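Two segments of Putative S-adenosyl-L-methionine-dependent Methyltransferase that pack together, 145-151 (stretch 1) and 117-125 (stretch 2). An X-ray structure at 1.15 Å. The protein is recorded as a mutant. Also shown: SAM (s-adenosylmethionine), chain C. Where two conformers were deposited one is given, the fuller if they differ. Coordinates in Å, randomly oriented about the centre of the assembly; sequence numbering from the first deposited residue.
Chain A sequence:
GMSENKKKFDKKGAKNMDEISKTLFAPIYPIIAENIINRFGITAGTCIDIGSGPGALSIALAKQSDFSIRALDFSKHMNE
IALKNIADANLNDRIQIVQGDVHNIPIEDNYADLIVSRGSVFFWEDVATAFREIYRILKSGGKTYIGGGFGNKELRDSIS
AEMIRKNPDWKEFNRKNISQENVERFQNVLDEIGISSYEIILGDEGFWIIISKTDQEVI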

# COMPACT_ATOMS: atom_id res chain seq x y z
N TYR A 145 -3.04 -2.75 -6.86
CA TYR A 145 -2.43 -3.86 -6.11
C TYR A 145 -2.39 -3.35 -4.67
O TYR A 145 -1.43 -2.75 -4.21
CB TYR A 145 -1.05 -4.16 -6.66
CG TYR A 145 -0.45 -5.48 -6.24
CD1 TYR A 145 -0.77 -6.66 -6.90
CD2 TYR A 145 0.51 -5.55 -5.25
CE1 TYR A 145 -0.17 -7.85 -6.58
CE2 TYR A 145 1.12 -6.74 -4.93
CZ TYR A 145 0.78 -7.89 -5.60
OH TYR A 145 1.43 -9.05 -5.25
N ILE A 146 -3.51 -3.60 -3.98
CA ILE A 146 -3.80 -2.99 -2.65
C ILE A 146 -4.04 -4.07 -1.64
O ILE A 146 -4.96 -4.89 -1.77
CB ILE A 146 -5.04 -2.07 -2.77
CG1 ILE A 146 -4.72 -0.89 -3.70
CG2 ILE A 146 -5.52 -1.64 -1.39
CD1 ILE A 146 -5.94 -0.14 -4.16
N GLY A 147 -3.21 -4.13 -0.60
CA GLY A 147 -3.34 -5.23 0.34
C GLY A 147 -2.19 -5.26 1.30
O GLY A 147 -1.78 -4.22 1.82
N GLY A 148 -1.65 -6.45 1.51
CA GLY A 148 -0.51 -6.62 2.39
C GLY A 148 0.15 -7.95 2.23
O GLY A 148 -0.40 -8.83 1.61
N GLY A 149 1.33 -8.09 2.79
CA GLY A 149 2.07 -9.32 2.67
C GLY A 149 3.56 -9.08 2.64
O GLY A 149 4.06 -7.97 2.87
N PHE A 150 4.25 -10.16 2.30
CA PHE A 150 5.70 -10.24 2.39
C PHE A 150 6.41 -10.63 1.11
O PHE A 150 7.59 -10.86 1.12
CB PHE A 150 6.10 -11.11 3.60
CG PHE A 150 5.52 -10.58 4.85
CD1 PHE A 150 6.14 -9.55 5.54
CD2 PHE A 150 4.23 -10.96 5.26
CE1 PHE A 150 5.58 -8.97 6.66
CE2 PHE A 150 3.64 -10.36 6.37
CZ PHE A 150 4.32 -9.37 7.08
N GLY A 151 5.66 -10.68 0.02
CA GLY A 151 6.24 -10.92 -1.29
C GLY A 151 6.42 -12.36 -1.71
O GLY A 151 6.17 -12.68 -2.87
N SAM C . 3.27 1.12 3.08
CA SAM C . 4.32 1.17 4.13
C SAM C . 5.06 -0.14 4.17
O SAM C . 4.54 -1.13 3.67
OXT SAM C . 6.14 -0.18 4.76
CB SAM C . 3.72 1.55 5.47
CG SAM C . 2.73 0.58 6.04
SD SAM C . 2.14 1.21 7.62
CE SAM C . 1.81 -0.39 8.32
C5' SAM C . 0.44 1.88 7.23
C4' SAM C . 0.33 3.34 6.70
O4' SAM C . -0.97 3.77 6.16
C3' SAM C . 0.80 4.41 7.71
O3' SAM C . 1.89 5.09 7.15
C2' SAM C . -0.43 5.31 7.87
O2' SAM C . -0.20 6.65 8.23
C1' SAM C . -1.14 5.14 6.52
N9 SAM C . -2.58 5.40 6.55
C8 SAM C . -3.50 4.81 7.39
N7 SAM C . -4.75 5.23 7.10
C5 SAM C . -4.63 6.12 6.06
C6 SAM C . -5.56 6.89 5.36
N6 SAM C . -6.87 6.96 5.64
N1 SAM C . -5.09 7.64 4.33
C2 SAM C . -3.75 7.67 4.02
N3 SAM C . -2.80 6.98 4.72
C4 SAM C . -3.28 6.21 5.70
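Stretch 2, residues 117-125: SRGSVFFWE

Stretch 2 lies beside stretch 1 as a short parallel β-pairing, extended past its end by an arginine side chain and a small apolar cluster. Ser 117 and Arg 118 are extended and run in the same direction as Tyr 145 and Ile 146, with Ile 146 CA 4.5 Å from Ser 117 CA. The hydrogen bonds alternate between the strands: Ser 117 N donates to Tyr 145 O (3.0 Å), Gly 147 N to Ser 117 O (2.9 Å), and Gly 119 N to Gly 147 O (2.8 Å). At Gly 119 phi turns positive (67°), a conformation that favours glycine, and the chain leaves the strand.

The turn that follows brings Val 121 and Trp 124 back toward stretch 1, where Ile 146 CG2 meets Val 121 CB and Trp 124 CH2, each at 4.1 Å. A water accepts from Val 121 N (2.9 Å) and donates to Gly 147 O (2.9 Å) and Ser 117 OG (2.8 Å), tying turn to strands.

Gly 148 has no side chain, and a CB there would clash with Phe 122 CE2 at 2.8 Å. Beyond it, the long side chain of Arg 118, t at chi1 to chi3, reaches Gly 149 O through NE (2.9 Å) and NH2 (3.1 Å), while its NH1 donates to SAM O (3.0 Å).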

# COMPACT_ATOMS: atom_id res chain seq x y z
N SER A 117 -0.63 -0.26 -2.65
CA SER A 117 -0.74 0.05 -1.23
C SER A 117 -0.45 -1.20 -0.43
O SER A 117 -1.05 -2.25 -0.67
CB SER A 117 -2.15 0.47 -0.91
OG SER A 117 -2.31 0.76 0.47
N ARG A 118 0.48 -1.08 0.53
CA ARG A 118 0.82 -2.18 1.42
C ARG A 118 0.55 -1.81 2.84
O ARG A 118 1.02 -0.78 3.33
CB ARG A 118 2.30 -2.58 1.29
CG ARG A 118 2.66 -3.74 2.16
CD ARG A 118 4.19 -4.03 2.22
NE ARG A 118 4.40 -5.11 3.15
CZ ARG A 118 4.35 -4.97 4.48
NH1 ARG A 118 4.29 -3.77 5.00
NH2 ARG A 118 4.39 -6.03 5.25
N GLY A 119 -0.14 -2.67 3.56
CA GLY A 119 -0.31 -2.49 4.98
C GLY A 119 -1.12 -1.33 5.47
O GLY A 119 -0.96 -0.96 6.63
N SER A 120 -1.87 -0.67 4.58
CA SER A 120 -2.74 0.44 4.92
C SER A 120 -4.24 0.11 4.93
O SER A 120 -4.96 0.57 5.82
CB SER A 120 -2.41 1.57 3.94
OG SER A 120 -2.90 2.82 4.37
N VAL A 121 -4.68 -0.70 3.97
CA VAL A 121 -6.10 -0.97 3.81
C VAL A 121 -6.75 -1.53 5.06
O VAL A 121 -7.93 -1.30 5.29
CB VAL A 121 -6.35 -1.89 2.58
CG1 VAL A 121 -5.75 -3.28 2.79
CG2 VAL A 121 -7.83 -1.97 2.24
N PHE A 122 -5.98 -2.26 5.86
CA PHE A 122 -6.49 -2.92 7.06
C PHE A 122 -6.86 -1.94 8.15
O PHE A 122 -7.55 -2.30 9.09
CB PHE A 122 -5.46 -3.94 7.57
CG PHE A 122 -5.03 -4.91 6.51
CD1 PHE A 122 -5.91 -5.77 5.91
CD2 PHE A 122 -3.74 -4.89 6.06
CE1 PHE A 122 -5.50 -6.62 4.91
CE2 PHE A 122 -3.32 -5.74 5.05
CZ PHE A 122 -4.19 -6.60 4.49
N PHE A 123 -6.44 -0.69 8.00
CA PHE A 123 -6.73 0.37 8.98
C PHE A 123 -7.83 1.33 8.53
O PHE A 123 -8.37 2.06 9.37
CB PHE A 123 -5.46 1.20 9.27
CG PHE A 123 -4.34 0.41 9.87
CD1 PHE A 123 -4.40 -0.04 11.18
CD2 PHE A 123 -3.20 0.13 9.15
CE1 PHE A 123 -3.29 -0.74 11.73
CE2 PHE A 123 -2.15 -0.53 9.69
CZ PHE A 123 -2.21 -1.01 10.96
N TRP A 124 -8.16 1.38 7.26
CA TRP A 124 -9.06 2.42 6.78
C TRP A 124 -10.45 2.36 7.35
O TRP A 124 -11.04 1.30 7.39
CB TRP A 124 -9.20 2.44 5.24
CG TRP A 124 -7.91 2.62 4.53
CD1 TRP A 124 -6.74 3.14 5.03
CD2 TRP A 124 -7.64 2.28 3.16
NE1 TRP A 124 -5.76 3.12 4.06
CE2 TRP A 124 -6.28 2.56 2.92
CE3 TRP A 124 -8.40 1.75 2.13
CZ2 TRP A 124 -5.70 2.34 1.68
CZ3 TRP A 124 -7.81 1.50 0.91
CH2 TRP A 124 -6.47 1.79 0.70
N GLU A 125 -10.93 3.52 7.78
CA GLU A 125 -12.32 3.68 8.21
C GLU A 125 -13.12 3.77 6.88
O GLU A 125 -12.54 3.93 5.85
CB GLU A 125 -12.43 4.99 9.05
CG GLU A 125 -11.59 4.96 10.34
CD GLU A 125 -11.47 6.32 11.05
OE1 GLU A 125 -12.01 7.34 10.57
OE2 GLU A 125 -10.80 6.36 12.12
O HOH W 1 -2.94 -1.55 1.83